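Long-range contacts in SWD1-like protein (Myceliophthora thermophila, PDB 6E29), which probably serves, through this seven-bladed WD40 beta-propeller domain, as the Swd1 (Cps50) subunit of the COMPASS complex, which methylates histone H3: residues P149-R154 against A172-T177; R106-V111 against F129-M134; E17-T22 against E311-E316. One frame throughout, in Å; residues are numbered along the deposited sequence.

Contact 1 (P149-R154 against A172-T177); sequences PSVPKR and AKHMTT
Thr176 turns OG1 anti to its carbonyl carbon and beside its backbone N (chi1 -64°), which sets the hydroxyl in front of Ser150; His174, two residues earlier, holds CG in the same relation (chi1 -66°), which places that ring carbon close to the Val151 CG2 methyl. Thr176 OG1 and Ser150 OG hydrogen-bond at 2.8 Å, and either could be the donor. A water gives the threonine oxygen a second polar partner, 2.7 Å from Thr176 OG1, and donates to Pro149 O at 2.9 Å. The carbon of the serine is also used: Ser150 CB rests 3.3 Å from His174 O. In the WD40 propeller this is a junction between blades, where the loop leaving strand 144-147, the outer edge of one blade, meets the start of strand 176-181, the first strand of the next. Val151 crosses His174 at about a right angle, its CG2 3.6 Å from His174 CB and 3.8 Å from His174 CG. Ser150 and Val151 are each modelled in two conformers, and their side-chain contacts are those of the one described. On the backbone side, Ser150 O accepts a hydrogen bond from Asn198 ND2.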
# COMPACT_ATOMS: atom_id res chain seq x y z
N PRO B 149 -5.25 13.60 10.44
CA PRO B 149 -6.04 14.56 9.65
C PRO B 149 -6.07 14.19 8.18
O PRO B 149 -5.10 13.69 7.62
CB PRO B 149 -5.28 15.89 9.85
CG PRO B 149 -3.88 15.48 9.96
CD PRO B 149 -3.87 14.09 10.67
N SER B 150 -7.22 14.43 7.56
CA SER B 150 -7.32 14.34 6.10
C SER B 150 -7.11 15.66 5.42
O SER B 150 -6.73 15.70 4.24
CB SER B 150 -8.70 13.82 5.70
OG SER B 150 -8.73 12.41 5.68
N VAL B 151 -7.38 16.75 6.14
CA VAL B 151 -7.40 18.07 5.55
C VAL B 151 -6.72 19.01 6.58
O VAL B 151 -6.84 18.76 7.76
CB VAL B 151 -8.86 18.43 5.27
CG1 VAL B 151 -9.25 19.67 5.88
CG2 VAL B 151 -9.09 18.35 3.84
N PRO B 152 -5.98 20.00 6.11
CA PRO B 152 -5.41 21.01 7.02
C PRO B 152 -6.48 21.70 7.86
O PRO B 152 -7.67 21.76 7.52
CB PRO B 152 -4.76 22.02 6.06
CG PRO B 152 -4.60 21.30 4.75
CD PRO B 152 -5.74 20.35 4.69
N LYS B 153 -6.03 22.24 8.98
CA LYS B 153 -6.94 22.86 9.91
C LYS B 153 -7.25 24.29 9.45
O LYS B 153 -6.33 25.09 9.24
CB LYS B 153 -6.36 22.87 11.32
CG LYS B 153 -7.45 22.87 12.39
CD LYS B 153 -8.42 21.69 12.19
CE LYS B 153 -9.06 21.25 13.51
NZ LYS B 153 -10.21 22.15 13.92
N ARG B 154 -8.52 24.60 9.31
CA ARG B 154 -8.86 26.01 9.03
C ARG B 154 -8.84 26.85 10.31
O ARG B 154 -9.05 26.33 11.41
CB ARG B 154 -10.23 26.11 8.38
CG ARG B 154 -10.24 25.46 6.97
CD ARG B 154 -11.50 25.84 6.26
NE ARG B 154 -11.71 25.11 5.03
CZ ARG B 154 -11.28 25.51 3.86
NH1 ARG B 154 -10.61 26.64 3.77
NH2 ARG B 154 -11.55 24.78 2.78
N ALA B 172 -15.15 17.73 4.22
CA ALA B 172 -15.35 16.35 4.66
C ALA B 172 -15.35 15.37 3.49
O ALA B 172 -15.24 14.16 3.72
CB ALA B 172 -16.67 16.25 5.44
N LYS B 173 -15.48 15.84 2.26
CA LYS B 173 -15.37 14.90 1.16
C LYS B 173 -13.95 14.47 0.90
O LYS B 173 -13.74 13.54 0.12
CB LYS B 173 -15.96 15.51 -0.10
CG LYS B 173 -17.45 15.77 0.06
CD LYS B 173 -18.00 16.56 -1.13
CE LYS B 173 -19.50 16.74 -1.00
NZ LYS B 173 -19.98 17.53 -2.17
N HIS B 174 -12.98 15.13 1.52
CA HIS B 174 -11.58 14.74 1.38
C HIS B 174 -11.31 13.61 2.36
O HIS B 174 -11.26 13.84 3.57
CB HIS B 174 -10.66 15.91 1.69
CG HIS B 174 -10.76 17.02 0.72
ND1 HIS B 174 -9.72 17.33 -0.14
CD2 HIS B 174 -11.74 17.94 0.49
CE1 HIS B 174 -10.07 18.37 -0.89
NE2 HIS B 174 -11.29 18.77 -0.51
N MET B 175 -11.18 12.39 1.87
CA MET B 175 -11.00 11.26 2.77
C MET B 175 -9.73 10.51 2.38
O MET B 175 -9.39 10.43 1.20
CB MET B 175 -12.19 10.34 2.74
CG MET B 175 -13.46 11.12 3.08
SD MET B 175 -14.83 10.14 3.53
CE MET B 175 -14.94 9.08 2.07
N THR B 176 -9.03 9.98 3.38
CA THR B 176 -7.73 9.38 3.13
C THR B 176 -7.88 7.90 2.76
O THR B 176 -8.53 7.13 3.47
CB THR B 176 -6.86 9.54 4.37
OG1 THR B 176 -6.61 10.94 4.60
CG2 THR B 176 -5.56 8.78 4.24
N THR B 177 -7.22 7.50 1.67
CA THR B 177 -7.47 6.19 1.07
C THR B 177 -6.23 5.34 1.03
O THR B 177 -6.34 4.14 0.72
CB THR B 177 -7.99 6.34 -0.35
OG1 THR B 177 -7.17 7.32 -1.01
CG2 THR B 177 -9.46 6.77 -0.33
O HOH W 1 -4.38 12.38 5.18

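Contact 2 (R106-V111 against F129-M134); sequences RFRAPV and FEDQPM
Asp131 faces Arg108 and Ala109 across the junction between two propeller blades. Residues 106-111 form the link that leaves strand 100-106, the outer edge of one WD40 blade, and enters strand 111-117, the first of the next; residues 129-134 are the turn between strands 123-128 and 134-137 of that second blade. Starting at the root of the aspartate, Asp131 CB lies 3.9 Å from Ala109 CB. Asp131 CG comes next, with Arg108 NH2 close by. At the tip both carboxylate oxygens close on one nitrogen: Asp131 OD1 makes the salt bridge with Arg108 NH2 at 2.9 Å, and Asp131 OD2 is almost as near that nitrogen, at 3.0 Å, and also approaches the Ala109 methyl. The guanidinium and carboxylate planes are turned 55° apart, so this is not a flat, two-pronged pair. Asp131 OD1 also accepts Gln132 N at 2.8 Å, through its anti lone pair, and more weakly Gln132 NE2. An alanine in place of Asp131 would probably leave the Arg108 guanidinium without this counter-charge and Gln132 N without its acceptor. At the start of the turn, Phe129 N donates to Pro110 O at 2.8 Å, fastening the blade where strand 111-117 begins and strand 123-128 ends. Apart from the polar group, Phe107 and Met134 run past each other in opposite directions, with Arg145 making a cation-pi contact to the Phe107 ring. The closest approach of this apolar pair is 3.8 Å, from Phe107 CE2 to Met134 CG.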
# COMPACT_ATOMS: atom_id res chain seq x y z
N ARG B 106 -9.60 -3.38 16.47
CA ARG B 106 -10.84 -3.37 15.70
C ARG B 106 -11.33 -1.94 15.48
O ARG B 106 -11.46 -1.16 16.43
CB ARG B 106 -11.92 -4.21 16.40
CG ARG B 106 -11.39 -5.59 16.77
CD ARG B 106 -12.44 -6.43 17.49
NE ARG B 106 -11.98 -6.81 18.84
CZ ARG B 106 -11.13 -7.80 19.08
NH1 ARG B 106 -10.67 -8.50 18.07
NH2 ARG B 106 -10.76 -8.10 20.33
N PHE B 107 -11.64 -1.61 14.23
CA PHE B 107 -12.11 -0.28 13.88
C PHE B 107 -13.62 -0.32 13.64
O PHE B 107 -14.28 -1.33 13.90
CB PHE B 107 -11.35 0.26 12.66
CG PHE B 107 -9.88 0.48 12.91
CD1 PHE B 107 -8.95 -0.51 12.59
CD2 PHE B 107 -9.43 1.65 13.52
CE1 PHE B 107 -7.60 -0.33 12.85
CE2 PHE B 107 -8.07 1.85 13.78
CZ PHE B 107 -7.15 0.84 13.43
N ARG B 108 -14.18 0.76 13.10
CA ARG B 108 -15.62 0.81 12.84
C ARG B 108 -15.92 0.80 11.34
O ARG B 108 -17.03 1.19 10.93
CB ARG B 108 -16.23 2.05 13.50
CG ARG B 108 -15.55 2.50 14.80
CD ARG B 108 -16.13 3.84 15.29
NE ARG B 108 -16.13 4.86 14.22
CZ ARG B 108 -15.45 6.01 14.25
NH1 ARG B 108 -14.70 6.34 15.30
NH2 ARG B 108 -15.52 6.85 13.22
N ALA B 109 -14.99 0.31 10.53
CA ALA B 109 -15.05 0.47 9.08
C ALA B 109 -14.02 -0.46 8.46
O ALA B 109 -13.01 -0.82 9.10
CB ALA B 109 -14.77 1.92 8.67
N PRO B 110 -14.24 -0.89 7.22
CA PRO B 110 -13.23 -1.67 6.49
C PRO B 110 -11.90 -0.93 6.43
O PRO B 110 -11.84 0.30 6.32
CB PRO B 110 -13.83 -1.82 5.09
CG PRO B 110 -15.34 -1.68 5.31
CD PRO B 110 -15.49 -0.71 6.44
N VAL B 111 -10.81 -1.69 6.44
CA VAL B 111 -9.47 -1.13 6.42
C VAL B 111 -8.97 -1.18 4.98
O VAL B 111 -8.86 -2.26 4.40
CB VAL B 111 -8.53 -1.88 7.39
CG1 VAL B 111 -7.17 -1.17 7.51
CG2 VAL B 111 -9.18 -2.06 8.81
N PHE B 129 -12.19 2.85 5.13
CA PHE B 129 -13.25 3.16 4.18
C PHE B 129 -14.25 4.15 4.82
O PHE B 129 -14.85 3.87 5.87
CB PHE B 129 -13.92 1.87 3.72
CG PHE B 129 -15.06 2.09 2.75
CD1 PHE B 129 -14.82 2.59 1.48
CD2 PHE B 129 -16.35 1.77 3.11
CE1 PHE B 129 -15.87 2.79 0.58
CE2 PHE B 129 -17.42 1.97 2.21
CZ PHE B 129 -17.17 2.49 0.96
N GLU B 130 -14.41 5.31 4.19
CA GLU B 130 -15.39 6.30 4.63
C GLU B 130 -15.22 6.63 6.11
O GLU B 130 -16.20 6.91 6.81
CB GLU B 130 -16.82 5.82 4.35
CG GLU B 130 -17.11 5.60 2.87
CD GLU B 130 -18.57 5.26 2.54
OE1 GLU B 130 -19.34 4.79 3.43
OE2 GLU B 130 -18.94 5.49 1.36
N ASP B 131 -13.98 6.58 6.61
CA ASP B 131 -13.70 6.93 7.99
C ASP B 131 -12.33 7.61 8.08
O ASP B 131 -11.57 7.63 7.11
CB ASP B 131 -13.77 5.72 8.90
CG ASP B 131 -14.42 6.05 10.22
OD1 ASP B 131 -14.26 7.23 10.68
OD2 ASP B 131 -15.12 5.13 10.74
N GLN B 132 -12.05 8.19 9.25
CA GLN B 132 -10.82 8.95 9.44
C GLN B 132 -9.61 8.04 9.52
O GLN B 132 -9.67 6.99 10.18
CB GLN B 132 -10.92 9.78 10.73
CG GLN B 132 -12.17 10.64 10.81
CD GLN B 132 -12.70 10.76 12.24
OE1 GLN B 132 -12.67 11.85 12.82
NE2 GLN B 132 -13.22 9.65 12.81
N PRO B 133 -8.47 8.44 8.96
CA PRO B 133 -7.25 7.61 9.06
C PRO B 133 -6.71 7.64 10.47
O PRO B 133 -6.95 8.59 11.20
CB PRO B 133 -6.27 8.28 8.10
CG PRO B 133 -6.70 9.74 8.09
CD PRO B 133 -8.21 9.68 8.22
N MET B 134 -6.00 6.58 10.87
CA MET B 134 -5.63 6.43 12.27
C MET B 134 -4.16 6.04 12.44
O MET B 134 -3.62 5.26 11.66
CB MET B 134 -6.50 5.36 12.98
CG MET B 134 -7.99 5.60 12.94
SD MET B 134 -8.50 7.00 13.95
CE MET B 134 -8.06 6.41 15.55

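Contact 3 (E17-T22 against E311-E316); sequences ENITNT and EGPKEE
Glu17 reaches across to the backbone of Glu311 and Gly312, and its carboxylate carries the polar half of the contact. Glu311 N donates to Glu17 OE1 at 3.1 Å with an N-H...O angle of 162°, meeting the oxygen on its syn side but 32° out of the carboxylate plane. The other oxygen, Glu17 OE2, points at Gly312 N, but the modelled separation is too short to trust and the exact place of that oxygen is doubtful. Beside this, Ile19 supplies the apolar half. Its CD1 lies anti to CA (chi2 180°), and that extended branch ends 3.9 Å from Gly312 CA and 4.2 Å from Pro313 CD. Gly312 has a positive phi, and any side chain on it would run into the Pro313 ring. Outside this first shell, the Glu17 side chain touches Arg308 and Leu310 of strand 306-310, and Trp342 NE1 donates to its OE2. The indole thus probably helps to fix the carboxylate, subject to the same doubt about that oxygen. Ile19 is backed by Asn340 and Trp342, and Pro313 touches Asn340 too. The carboxylate of Glu311 turns to another partner, its OE2 being hydrogen-bonded to His294 NE2. The setting is the closure of the propeller ring: strand 19-23, from the N terminus, is the outer strand of a sheet whose other strands, 317-322, 328-333 and 339-343, come from the C-terminal end, while residues 311-316 bridge from the preceding blade's outer strand, 306-310, to the inner strand 317-322.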
# COMPACT_ATOMS: atom_id res chain seq x y z
N GLU B 17 8.25 -15.47 -22.00
CA GLU B 17 7.72 -15.31 -20.64
C GLU B 17 8.00 -16.59 -19.85
O GLU B 17 7.89 -17.71 -20.38
CB GLU B 17 6.23 -15.06 -20.73
CG GLU B 17 5.63 -14.17 -19.83
CD GLU B 17 4.22 -13.82 -20.26
OE1 GLU B 17 4.01 -13.34 -21.40
OE2 GLU B 17 3.33 -14.07 -19.43
N ASN B 18 8.39 -16.44 -18.60
CA ASN B 18 8.78 -17.56 -17.75
C ASN B 18 8.07 -17.48 -16.42
O ASN B 18 8.41 -16.61 -15.60
CB ASN B 18 10.27 -17.57 -17.50
CG ASN B 18 11.02 -18.05 -18.67
OD1 ASN B 18 10.86 -19.19 -19.08
ND2 ASN B 18 11.85 -17.18 -19.24
N ILE B 19 7.16 -18.41 -16.18
CA ILE B 19 6.46 -18.52 -14.89
C ILE B 19 7.09 -19.69 -14.13
O ILE B 19 6.96 -20.86 -14.52
CB ILE B 19 4.95 -18.68 -15.11
CG1 ILE B 19 4.42 -17.37 -15.76
CG2 ILE B 19 4.23 -19.01 -13.79
CD1 ILE B 19 2.96 -17.32 -16.07
N THR B 20 7.82 -19.35 -13.07
CA THR B 20 8.63 -20.31 -12.32
C THR B 20 7.83 -21.04 -11.27
O THR B 20 8.17 -22.17 -10.90
CB THR B 20 9.81 -19.58 -11.64
OG1 THR B 20 9.32 -18.62 -10.69
CG2 THR B 20 10.60 -18.85 -12.67
N ASN B 21 6.76 -20.43 -10.78
CA ASN B 21 5.95 -21.04 -9.74
C ASN B 21 4.52 -20.56 -9.88
O ASN B 21 4.28 -19.42 -10.28
CB ASN B 21 6.50 -20.69 -8.35
CG ASN B 21 7.88 -21.25 -8.14
OD1 ASN B 21 8.87 -20.55 -8.36
ND2 ASN B 21 7.95 -22.53 -7.79
N THR B 22 3.60 -21.47 -9.61
CA THR B 22 2.18 -21.15 -9.43
C THR B 22 1.81 -21.81 -8.13
O THR B 22 2.04 -23.02 -7.96
CB THR B 22 1.28 -21.67 -10.57
OG1 THR B 22 1.67 -21.15 -11.86
CG2 THR B 22 -0.15 -21.27 -10.29
N GLU B 311 1.55 -11.66 -20.68
CA GLU B 311 0.21 -12.23 -20.81
C GLU B 311 -0.04 -13.38 -19.83
O GLU B 311 -1.18 -13.54 -19.36
CB GLU B 311 -0.01 -12.70 -22.25
CG GLU B 311 0.19 -11.54 -23.24
CD GLU B 311 -0.71 -11.62 -24.47
OE1 GLU B 311 -0.19 -11.56 -25.61
OE2 GLU B 311 -1.94 -11.75 -24.31
N GLY B 312 0.99 -14.14 -19.46
CA GLY B 312 0.84 -15.21 -18.50
C GLY B 312 -0.38 -16.04 -18.81
O GLY B 312 -0.62 -16.39 -19.96
N PRO B 313 -1.22 -16.27 -17.81
CA PRO B 313 -2.46 -17.01 -18.06
C PRO B 313 -3.58 -16.17 -18.67
O PRO B 313 -3.42 -15.01 -19.08
CB PRO B 313 -2.84 -17.53 -16.67
CG PRO B 313 -2.29 -16.55 -15.74
CD PRO B 313 -1.00 -16.04 -16.36
N LYS B 314 -4.76 -16.75 -18.76
CA LYS B 314 -5.81 -15.93 -19.32
C LYS B 314 -6.68 -15.36 -18.22
O LYS B 314 -7.90 -15.51 -18.27
CB LYS B 314 -6.64 -16.73 -20.34
CG LYS B 314 -7.10 -18.12 -19.89
CD LYS B 314 -8.14 -18.72 -20.87
CE LYS B 314 -8.00 -20.25 -20.94
NZ LYS B 314 -6.68 -20.68 -21.52
N GLU B 315 -6.11 -14.70 -17.20
CA GLU B 315 -7.04 -14.10 -16.26
C GLU B 315 -6.59 -12.72 -15.81
O GLU B 315 -5.41 -12.37 -15.80
CB GLU B 315 -7.31 -15.01 -15.04
CG GLU B 315 -6.26 -15.03 -13.97
CD GLU B 315 -6.66 -15.90 -12.79
OE1 GLU B 315 -7.66 -15.61 -12.09
OE2 GLU B 315 -5.97 -16.93 -12.60
N GLU B 316 -7.60 -11.93 -15.46
CA GLU B 316 -7.34 -10.63 -14.87
C GLU B 316 -6.52 -10.78 -13.58
O GLU B 316 -6.80 -11.64 -12.74
CB GLU B 316 -8.68 -9.94 -14.56
CG GLU B 316 -8.52 -8.43 -14.32
CD GLU B 316 -9.84 -7.69 -14.14
OE1 GLU B 316 -9.83 -6.56 -13.54
OE2 GLU B 316 -10.89 -8.24 -14.59

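From the N terminus, 17-22 opens the longest loop, which contact 3 closes only at 311-316 after almost the whole ring of blades has been built; it ties strand 19-23, which completes the last blade, to the link leaving strand 306-310 of the blade before. The other two lie nested inside it, one after the other without crossing. Contact 2 closes a short loop made mainly of two strands, at the entry to blade 111-147; contact 1 then closes a loop holding helix 161-171, between that blade and the next. Their centres are 14 Å apart and they touch through Pro133 and through Glu130 with Met175. Contact 3 lies on the opposite side of the chain's centre.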